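Local coordinates for uncharacterized protein (Pseudomonas aeruginosa UCBPP-PA14, PDB 3FD9), which acts as an antiactivator of the type III secretion regulon, probably by disrupting self-association and DNA binding of the activator ExsA, and may itself bind DNA, at residues A[34-39]-A[71-76]; A[46-51]-A[85-90]; A[52-57]-A[62-67]. All coordinates share one frame; numbering follows the deposited sequence.

Contact 1. Residues A[34-39]-A[71-76]; sequences ALLQRM and QILLCA
Leu73 reaches across from helix 66-76 and meets two residues of helix 30-39, Leu36 and Met39, which sit one turn apart. Its CD2 methyl does most of the touching. On one side this methyl lies 3.8 Å from CB of Met39, the root of that side chain; on another it lies 3.9 Å from CD2 of Leu36, methyl against methyl. The second methyl joins in more loosely, with Leu73 CD1 4.1 Å from Met39 CG. In both pairs the side chains run at a slant to one another.

Ile72 adds a different geometry. Its side chain stands roughly perpendicular to that of Leu36, and the touch is made by the gamma methyl, CG2, at 4.1 Å from Leu36 CD2. With CG1 set beside the backbone N (chi1 -69°), CG2 is the branch placed opposite that N, and it is the one that faces Leu36. The same Leu36 methyl therefore serves both partners on helix 66-76.

Met39, a selenomethionine here, starts toward helix 66-76 and then turns off. A bend at chi2 (-54°) takes SE away from the interface, leaving CB and CG to meet Leu73. Trp193 of the second subunit packs on Met39, and Leu201 of that subunit on Leu73, so the intersubunit interface borders this contact. Within the chain, Leu48 and Leu64 press on Ile72.

No hydrogen bond joins the two segments. The axes of segments 34-39 and 71-76 run nearly parallel, 13° apart, with a closest approach of 11.1 Å, so the contact is made by the leucine methyls, the CG2 branch of Ile72 and the base of Met39. This is apolar packing between non-consecutive helices of the mainly helical N-terminal region of ExsD.

Contact 2. Residues A[46-51]-A[85-90]; sequences EQLFRC and AELGDR
A small, buried, apolar contact sets Leu87, in the connection that follows helix 66-76, against Leu48 and Cys51 at the junction of two consecutive helices in the mainly helical N-terminal region. Cys51 is the N-cap of helix 52-60. Its sulfur occupies the position between the backbone N and the carbonyl carbon (chi1 82°), from which it caps a backbone N in the first turn of that helix. The thiol thus has two jobs: it closes a helix start and gives Leu87 a surface to rest on.

Leu48, one turn earlier on helix 42-50, brings its CD1 methyl to the same spot, while Ile72 and Trp83 pack around it. Leu87 also touches Trp53 and Cys75, so it lies between the helix junction and helix 66-76, in contact with both. Further along, Asp89 hydrogen-bonds through its backbone to His251, leading the chain into the short parallel pair of strands 90-92 and 251-253.

Across the two segments the contact comes down to one methyl of Leu87: Leu87 CD1 lies 4.3 Å from Leu48 CD1. Leu87 CD1 is also 4.2 Å from Cys51 SG, and the three atoms form a nearly equilateral triangle.

Contact 3. Residues A[52-57]-A[62-67]; sequences EWLQQR and LALGRE
Arg57 takes hold of the backbone of Leu62 side-on, with two nitrogens on one oxygen. Its NE donates to Leu62 O at 2.8 Å, and NH2 reaches the same atom at 3.1 Å. The oxygen lies close to the guanidinium plane, yet both donors arrive from the same face of the carbonyl: NE is tilted moderately from its plane, whereas NH2 stands above it. A weak third bond links Arg57 NH2 to Ala63 O at 3.0 Å. A bend at chi3 (70°) turns the guanidinium to these carbonyls.

Behind it the backbone closes on itself, Leu62 N donating to Arg57 O at 2.9 Å. This six-residue closure at the end of helix 52-60 is consistent with a Schellman motif, and it brings Leu62 back beside the arginine that grips it.

The apolar side is held by Leu64. Leu64 CD2 sits 3.6 Å from Arg57 NE. The same Leu64 CD2 meets Leu54 CD1 at 4.0 Å, those two leucines standing about perpendicular. Trp53 lies beneath the arginine chain, which rests Arg57 CD 3.6 Å above the indole plane, offset toward the rim.

Farther out, Asp89 positions both aromatic and cation: OD1 makes a salt bridge with Arg57 NH1 and OD2 a hydrogen bond with Trp53 NE1. Trp102 of helix 96-115 packs on Arg57 and Leu62, as does Arg31 of the third subunit on Leu62. Gly65 occupies the N-cap position of helix 66-76, and its N is hydrogen-bonded to Glu68 OE1.

Arg57 is a buried cation tied to backbone oxygens and the carboxylate of Asp89, with a long, weak ion pair to Glu68. These bonds fix the rotation of its guanidinium, and Asp89 would probably balance its charge, so the helix-to-helix turn is held by polar bonds as well as leucines.

All three contacts are buried and belong to the mainly helical N-terminal region, but their chemistry differs. Contacts 1 and 2 rest on side-chain packing alone, whereas contact 3 adds backbone and guanidinium hydrogen bonds where the chain turns between neighbouring helices. Contact 1 lies farthest from the chain centre, about 23 Å between centres, and borders the second subunit; contact 3 lies nearest, at about 11 Å, with the third subunit at its margin. Contacts 1 and 3 both use helix 66-76 and are joined through Ile72. Contact 2 meets contact 1 through Cys75 and Leu87, and Asp89 ties its loop to the polar network of contact 3.

Contact 1. Residues A[34-39]-A[71-76]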
loop_
_atom_site.group_PDB
_atom_site.type_symbol
_atom_site.label_atom_id
_atom_site.label_comp_id
_atom_site.label_asym_id
_atom_site.label_seq_id
_atom_site.Cartn_x
_atom_site.Cartn_y
_atom_site.Cartn_z
ATOM N N ALA A 34 -5.730 12.591 -4.765
ATOM C CA ALA A 34 -6.430 13.187 -5.896
ATOM C C ALA A 34 -7.257 14.388 -5.469
ATOM O O ALA A 34 -7.378 15.366 -6.205
ATOM C CB ALA A 34 -7.316 12.149 -6.592
ATOM N N LEU A 35 -7.839 14.307 -4.280
ATOM C CA LEU A 35 -8.695 15.376 -3.800
ATOM C C LEU A 35 -7.823 16.560 -3.435
ATOM O O LEU A 35 -8.125 17.707 -3.767
ATOM C CB LEU A 35 -9.488 14.905 -2.590
ATOM C CG LEU A 35 -10.318 15.966 -1.872
ATOM C CD1 LEU A 35 -11.271 16.676 -2.823
ATOM C CD2 LEU A 35 -11.068 15.330 -0.704
ATOM N N LEU A 36 -6.724 16.264 -2.750
ATOM C CA LEU A 36 -5.764 17.278 -2.363
ATOM C C LEU A 36 -5.182 17.970 -3.587
ATOM O O LEU A 36 -5.031 19.183 -3.591
ATOM C CB LEU A 36 -4.650 16.667 -1.515
ATOM C CG LEU A 36 -5.089 16.085 -0.173
ATOM C CD1 LEU A 36 -3.953 15.329 0.480
ATOM C CD2 LEU A 36 -5.607 17.183 0.735
ATOM N N GLN A 37 -4.870 17.209 -4.628
ATOM C CA GLN A 37 -4.275 17.798 -5.817
ATOM C C GLN A 37 -5.232 18.762 -6.485
ATOM O O GLN A 37 -4.820 19.770 -7.045
ATOM C CB GLN A 37 -3.815 16.727 -6.795
ATOM C CG GLN A 37 -2.448 16.180 -6.444
ATOM C CD GLN A 37 -2.003 15.043 -7.342
ATOM O OE1 GLN A 37 -2.825 14.352 -7.959
ATOM N NE2 GLN A 37 -0.687 14.834 -7.416
ATOM N N ARG A 38 -6.520 18.463 -6.414
ATOM C CA ARG A 38 -7.522 19.303 -7.061
ATOM C C ARG A 38 -7.746 20.590 -6.269
ATOM O O ARG A 38 -7.973 21.660 -6.852
ATOM C CB ARG A 38 -8.830 18.527 -7.224
ATOM C CG ARG A 38 -9.981 19.355 -7.706
ATOM C CD ARG A 38 -9.714 19.902 -9.103
ATOM N NE ARG A 38 -9.599 18.857 -10.114
ATOM C CZ ARG A 38 -9.349 19.088 -11.399
ATOM N NH1 ARG A 38 -9.188 20.329 -11.831
ATOM N NH2 ARG A 38 -9.261 18.083 -12.258
HETATM N N MSE A 39 -7.679 20.483 -4.943
HETATM C CA MSE A 39 -8.094 21.579 -4.078
HETATM C C MSE A 39 -6.952 22.528 -3.722
HETATM O O MSE A 39 -7.155 23.736 -3.551
HETATM C CB MSE A 39 -8.743 21.034 -2.808
HETATM C CG MSE A 39 -9.919 20.138 -3.079
HETATM SE SE MSE A 39 -11.256 21.002 -4.223
HETATM C CE MSE A 39 -11.956 19.421 -5.104
ATOM N N GLN A 71 -8.780 19.222 7.671
ATOM C CA GLN A 71 -7.948 20.210 8.349
ATOM C C GLN A 71 -6.890 20.786 7.427
ATOM O O GLN A 71 -6.631 21.987 7.437
ATOM C CB GLN A 71 -7.289 19.616 9.590
ATOM C CG GLN A 71 -8.220 19.532 10.796
ATOM C CD GLN A 71 -8.682 20.899 11.288
ATOM O OE1 GLN A 71 -7.865 21.797 11.527
ATOM N NE2 GLN A 71 -9.996 21.062 11.445
ATOM N N ILE A 72 -6.277 19.928 6.623
ATOM C CA ILE A 72 -5.333 20.392 5.618
ATOM C C ILE A 72 -5.993 21.443 4.735
ATOM O O ILE A 72 -5.496 22.560 4.614
ATOM C CB ILE A 72 -4.837 19.236 4.743
ATOM C CG1 ILE A 72 -3.951 18.308 5.565
ATOM C CG2 ILE A 72 -4.077 19.772 3.546
ATOM C CD1 ILE A 72 -3.554 17.049 4.855
ATOM N N LEU A 73 -7.126 21.086 4.135
ATOM C CA LEU A 73 -7.846 22.006 3.260
ATOM C C LEU A 73 -8.244 23.279 4.000
ATOM O O LEU A 73 -8.271 24.372 3.428
ATOM C CB LEU A 73 -9.085 21.336 2.658
ATOM C CG LEU A 73 -8.822 20.149 1.728
ATOM C CD1 LEU A 73 -10.082 19.798 0.981
ATOM C CD2 LEU A 73 -7.698 20.439 0.748
ATOM N N LEU A 74 -8.553 23.126 5.280
ATOM C CA LEU A 74 -8.985 24.244 6.098
ATOM C C LEU A 74 -7.833 25.220 6.279
ATOM O O LEU A 74 -7.875 26.358 5.801
ATOM C CB LEU A 74 -9.456 23.730 7.457
ATOM C CG LEU A 74 -10.281 24.680 8.316
ATOM C CD1 LEU A 74 -11.324 25.381 7.474
ATOM C CD2 LEU A 74 -10.936 23.907 9.445
ATOM N N CYS A 75 -6.798 24.750 6.966
ATOM C CA CYS A 75 -5.629 25.557 7.257
ATOM C C CYS A 75 -5.000 26.182 6.022
ATOM O O CYS A 75 -4.415 27.253 6.107
ATOM C CB CYS A 75 -4.592 24.722 7.993
ATOM S SG CYS A 75 -5.158 24.193 9.610
ATOM N N ALA A 76 -5.119 25.519 4.879
ATOM C CA ALA A 76 -4.470 25.992 3.667
ATOM C C ALA A 76 -5.231 27.151 3.042
ATOM O O ALA A 76 -4.698 27.868 2.196
ATOM C CB ALA A 76 -4.322 24.860 2.673
#

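Contact 2. Residues A[46-51]-A[85-90]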
loop_
_atom_site.group_PDB
_atom_site.type_symbol
_atom_site.label_atom_id
_atom_site.label_comp_id
_atom_site.label_asym_id
_atom_site.label_seq_id
_atom_site.Cartn_x
_atom_site.Cartn_y
_atom_site.Cartn_z
ATOM N N GLU A 46 3.249 21.497 -2.249
ATOM C CA GLU A 46 4.648 21.261 -1.923
ATOM C C GLU A 46 4.941 21.756 -0.515
ATOM O O GLU A 46 5.743 21.164 0.201
ATOM C CB GLU A 46 5.582 21.920 -2.943
ATOM C CG GLU A 46 5.855 23.397 -2.685
ATOM C CD GLU A 46 6.804 24.029 -3.705
ATOM O OE1 GLU A 46 6.915 23.501 -4.836
ATOM O OE2 GLU A 46 7.435 25.059 -3.370
ATOM N N GLN A 47 4.275 22.824 -0.098
ATOM C CA GLN A 47 4.459 23.307 1.266
ATOM C C GLN A 47 3.942 22.286 2.255
ATOM O O GLN A 47 4.562 22.038 3.287
ATOM C CB GLN A 47 3.781 24.655 1.492
ATOM C CG GLN A 47 4.602 25.831 0.997
ATOM C CD GLN A 47 3.781 27.086 0.862
ATOM O OE1 GLN A 47 2.591 27.084 1.145
ATOM N NE2 GLN A 47 4.412 28.170 0.426
ATOM N N LEU A 48 2.802 21.690 1.930
ATOM C CA LEU A 48 2.235 20.640 2.755
ATOM C C LEU A 48 3.188 19.462 2.853
ATOM O O LEU A 48 3.374 18.896 3.923
ATOM C CB LEU A 48 0.906 20.163 2.180
ATOM C CG LEU A 48 0.407 18.857 2.795
ATOM C CD1 LEU A 48 -0.002 19.097 4.251
ATOM C CD2 LEU A 48 -0.741 18.278 1.997
ATOM N N PHE A 49 3.798 19.094 1.733
ATOM C CA PHE A 49 4.612 17.891 1.705
ATOM C C PHE A 49 5.866 18.042 2.542
ATOM O O PHE A 49 6.408 17.055 3.027
ATOM C CB PHE A 49 4.968 17.487 0.271
ATOM C CG PHE A 49 3.814 16.910 -0.502
ATOM C CD1 PHE A 49 3.642 17.201 -1.843
ATOM C CD2 PHE A 49 2.889 16.091 0.121
ATOM C CE1 PHE A 49 2.571 16.672 -2.557
ATOM C CE2 PHE A 49 1.816 15.560 -0.584
ATOM C CZ PHE A 49 1.657 15.851 -1.920
ATOM N N ARG A 50 6.319 19.278 2.723
ATOM C CA ARG A 50 7.557 19.529 3.450
ATOM C C ARG A 50 7.345 19.953 4.900
ATOM O O ARG A 50 8.309 20.105 5.656
ATOM C CB ARG A 50 8.402 20.573 2.715
ATOM C CG ARG A 50 9.496 19.976 1.838
ATOM C CD ARG A 50 9.999 20.971 0.806
ATOM N NE ARG A 50 9.890 22.348 1.276
ATOM C CZ ARG A 50 9.080 23.257 0.741
ATOM N NH1 ARG A 50 8.314 22.933 -0.294
ATOM N NH2 ARG A 50 9.041 24.489 1.233
ATOM N N CYS A 51 6.091 20.133 5.297
ATOM C CA CYS A 51 5.814 20.686 6.617
ATOM C C CYS A 51 6.079 19.687 7.744
ATOM O O CYS A 51 6.021 18.478 7.544
ATOM C CB CYS A 51 4.390 21.249 6.681
ATOM S SG CYS A 51 3.089 20.053 6.988
ATOM N N ALA A 85 1.762 25.640 10.118
ATOM C CA ALA A 85 2.042 25.729 11.539
ATOM C C ALA A 85 0.779 25.568 12.373
ATOM O O ALA A 85 0.854 25.472 13.597
ATOM C CB ALA A 85 2.725 27.051 11.858
ATOM N N GLU A 86 -0.376 25.542 11.713
ATOM C CA GLU A 86 -1.658 25.426 12.406
ATOM C C GLU A 86 -2.182 24.001 12.413
ATOM O O GLU A 86 -3.213 23.710 13.020
ATOM C CB GLU A 86 -2.694 26.355 11.778
ATOM C CG GLU A 86 -2.582 27.789 12.248
ATOM C CD GLU A 86 -2.735 27.908 13.757
ATOM O OE1 GLU A 86 -3.706 27.328 14.299
ATOM O OE2 GLU A 86 -1.891 28.579 14.400
ATOM N N LEU A 87 -1.470 23.112 11.733
ATOM C CA LEU A 87 -1.878 21.721 11.655
ATOM C C LEU A 87 -1.488 20.971 12.915
ATOM O O LEU A 87 -0.363 21.084 13.386
ATOM C CB LEU A 87 -1.231 21.048 10.445
ATOM C CG LEU A 87 -1.721 21.530 9.086
ATOM C CD1 LEU A 87 -0.855 20.965 7.983
ATOM C CD2 LEU A 87 -3.159 21.137 8.901
ATOM N N GLY A 88 -2.422 20.198 13.452
ATOM C CA GLY A 88 -2.149 19.331 14.581
ATOM C C GLY A 88 -3.254 18.301 14.702
ATOM O O GLY A 88 -4.226 18.328 13.941
ATOM N N ASP A 89 -3.107 17.390 15.657
ATOM C CA ASP A 89 -4.109 16.370 15.889
ATOM C C ASP A 89 -4.690 16.504 17.281
ATOM O O ASP A 89 -4.030 17.007 18.181
ATOM C CB ASP A 89 -3.492 14.988 15.731
ATOM C CG ASP A 89 -2.973 14.743 14.337
ATOM O OD1 ASP A 89 -3.805 14.607 13.408
ATOM O OD2 ASP A 89 -1.735 14.676 14.174
ATOM N N ARG A 90 -5.931 16.062 17.442
ATOM C CA ARG A 90 -6.527 15.918 18.756
ATOM C C ARG A 90 -6.369 14.447 19.089
ATOM O O ARG A 90 -6.909 13.591 18.390
ATOM C CB ARG A 90 -8.006 16.298 18.729
ATOM C CG ARG A 90 -8.339 17.516 17.876
ATOM C CD ARG A 90 -8.279 18.808 18.669
ATOM N NE ARG A 90 -9.247 18.828 19.767
ATOM C CZ ARG A 90 -9.489 19.889 20.535
ATOM N NH1 ARG A 90 -8.837 21.027 20.325
ATOM N NH2 ARG A 90 -10.386 19.813 21.512
#

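Contact 3. Residues A[52-57]-A[62-67]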
loop_
_atom_site.group_PDB
_atom_site.type_symbol
_atom_site.label_atom_id
_atom_site.label_comp_id
_atom_site.label_asym_id
_atom_site.label_seq_id
_atom_site.Cartn_x
_atom_site.Cartn_y
_atom_site.Cartn_z
ATOM N N GLU A 52 6.373 20.203 8.931
ATOM C CA GLU A 52 6.769 19.365 10.066
ATOM C C GLU A 52 5.708 18.361 10.484
ATOM O O GLU A 52 6.022 17.211 10.769
ATOM C CB GLU A 52 7.142 20.236 11.266
ATOM C CG GLU A 52 8.536 20.825 11.189
ATOM C CD GLU A 52 9.612 19.788 11.459
ATOM O OE1 GLU A 52 9.317 18.571 11.355
ATOM O OE2 GLU A 52 10.754 20.193 11.781
ATOM N N TRP A 53 4.457 18.816 10.537
ATOM C CA TRP A 53 3.322 17.982 10.939
ATOM C C TRP A 53 3.230 16.751 10.066
ATOM O O TRP A 53 3.244 15.634 10.560
ATOM C CB TRP A 53 2.017 18.772 10.857
ATOM C CG TRP A 53 0.788 17.969 11.144
ATOM C CD1 TRP A 53 0.356 17.540 12.366
ATOM C CD2 TRP A 53 -0.191 17.515 10.196
ATOM N NE1 TRP A 53 -0.820 16.840 12.238
ATOM C CE2 TRP A 53 -1.177 16.807 10.914
ATOM C CE3 TRP A 53 -0.321 17.625 8.804
ATOM C CZ2 TRP A 53 -2.276 16.217 10.300
ATOM C CZ3 TRP A 53 -1.414 17.040 8.190
ATOM C CH2 TRP A 53 -2.381 16.341 8.941
ATOM N N LEU A 54 3.150 16.956 8.762
ATOM C CA LEU A 54 3.003 15.835 7.849
ATOM C C LEU A 54 4.258 14.963 7.867
ATOM O O LEU A 54 4.186 13.757 7.666
ATOM C CB LEU A 54 2.680 16.322 6.435
ATOM C CG LEU A 54 2.264 15.233 5.443
ATOM C CD1 LEU A 54 1.153 14.356 6.018
ATOM C CD2 LEU A 54 1.832 15.833 4.112
ATOM N N GLN A 55 5.409 15.577 8.115
ATOM C CA GLN A 55 6.663 14.835 8.198
ATOM C C GLN A 55 6.681 13.913 9.418
ATOM O O GLN A 55 7.239 12.819 9.380
ATOM C CB GLN A 55 7.848 15.799 8.266
ATOM C CG GLN A 55 8.095 16.585 6.994
ATOM C CD GLN A 55 8.697 15.735 5.905
ATOM O OE1 GLN A 55 9.196 14.633 6.158
ATOM N NE2 GLN A 55 8.655 16.241 4.676
ATOM N N GLN A 56 6.076 14.386 10.501
ATOM C CA GLN A 56 5.968 13.637 11.740
ATOM C C GLN A 56 5.073 12.427 11.520
ATOM O O GLN A 56 5.410 11.310 11.914
ATOM C CB GLN A 56 5.391 14.548 12.830
ATOM C CG GLN A 56 5.079 13.894 14.177
ATOM C CD GLN A 56 4.774 14.929 15.268
ATOM O OE1 GLN A 56 5.663 15.666 15.712
ATOM N NE2 GLN A 56 3.516 14.985 15.701
ATOM N N ARG A 57 3.933 12.646 10.874
ATOM C CA ARG A 57 3.028 11.548 10.569
ATOM C C ARG A 57 3.691 10.528 9.657
ATOM O O ARG A 57 3.534 9.325 9.860
ATOM C CB ARG A 57 1.715 12.056 9.983
ATOM C CG ARG A 57 0.904 12.837 10.997
ATOM C CD ARG A 57 -0.520 13.045 10.557
ATOM N NE ARG A 57 -1.269 11.791 10.584
ATOM C CZ ARG A 57 -2.288 11.533 11.398
ATOM N NH1 ARG A 57 -2.699 12.449 12.270
ATOM N NH2 ARG A 57 -2.901 10.359 11.334
ATOM N N LEU A 62 1.613 7.295 10.451
ATOM C CA LEU A 62 0.252 7.653 10.839
ATOM C C LEU A 62 -0.624 8.153 9.679
ATOM O O LEU A 62 -0.735 9.350 9.430
ATOM C CB LEU A 62 0.273 8.666 11.987
ATOM C CG LEU A 62 0.958 8.166 13.265
ATOM C CD1 LEU A 62 1.020 9.252 14.318
ATOM C CD2 LEU A 62 0.242 6.948 13.814
ATOM N N ALA A 63 -1.265 7.210 8.999
ATOM C CA ALA A 63 -2.092 7.485 7.832
ATOM C C ALA A 63 -3.156 8.550 8.073
ATOM O O ALA A 63 -3.763 8.590 9.134
ATOM C CB ALA A 63 -2.749 6.193 7.371
ATOM N N LEU A 64 -3.404 9.389 7.074
ATOM C CA LEU A 64 -4.429 10.425 7.187
ATOM C C LEU A 64 -5.839 9.845 7.109
ATOM O O LEU A 64 -6.072 8.851 6.419
ATOM C CB LEU A 64 -4.260 11.472 6.084
ATOM C CG LEU A 64 -2.864 12.053 5.863
ATOM C CD1 LEU A 64 -2.950 13.200 4.887
ATOM C CD2 LEU A 64 -2.267 12.521 7.172
ATOM N N GLY A 65 -6.777 10.489 7.798
ATOM C CA GLY A 65 -8.177 10.111 7.722
ATOM C C GLY A 65 -9.005 11.274 7.219
ATOM O O GLY A 65 -8.452 12.264 6.756
ATOM N N ARG A 66 -10.325 11.166 7.307
ATOM C CA ARG A 66 -11.191 12.223 6.802
ATOM C C ARG A 66 -10.842 13.580 7.397
ATOM O O ARG A 66 -10.766 14.577 6.684
ATOM C CB ARG A 66 -12.658 11.913 7.093
ATOM C CG ARG A 66 -13.287 10.855 6.207
ATOM C CD ARG A 66 -14.794 10.833 6.433
ATOM N NE ARG A 66 -15.125 11.108 7.834
ATOM C CZ ARG A 66 -16.271 11.644 8.249
ATOM N NH1 ARG A 66 -17.210 11.973 7.368
ATOM N NH2 ARG A 66 -16.477 11.860 9.544
ATOM N N GLU A 67 -10.638 13.611 8.711
ATOM C CA GLU A 67 -10.429 14.864 9.424
ATOM C C GLU A 67 -9.081 15.488 9.085
ATOM O O GLU A 67 -8.983 16.696 8.870
ATOM C CB GLU A 67 -10.567 14.655 10.932
ATOM C CG GLU A 67 -10.504 15.935 11.757
ATOM C CD GLU A 67 -11.540 16.969 11.339
ATOM O OE1 GLU A 67 -12.473 16.615 10.593
ATOM O OE2 GLU A 67 -11.415 18.140 11.759
#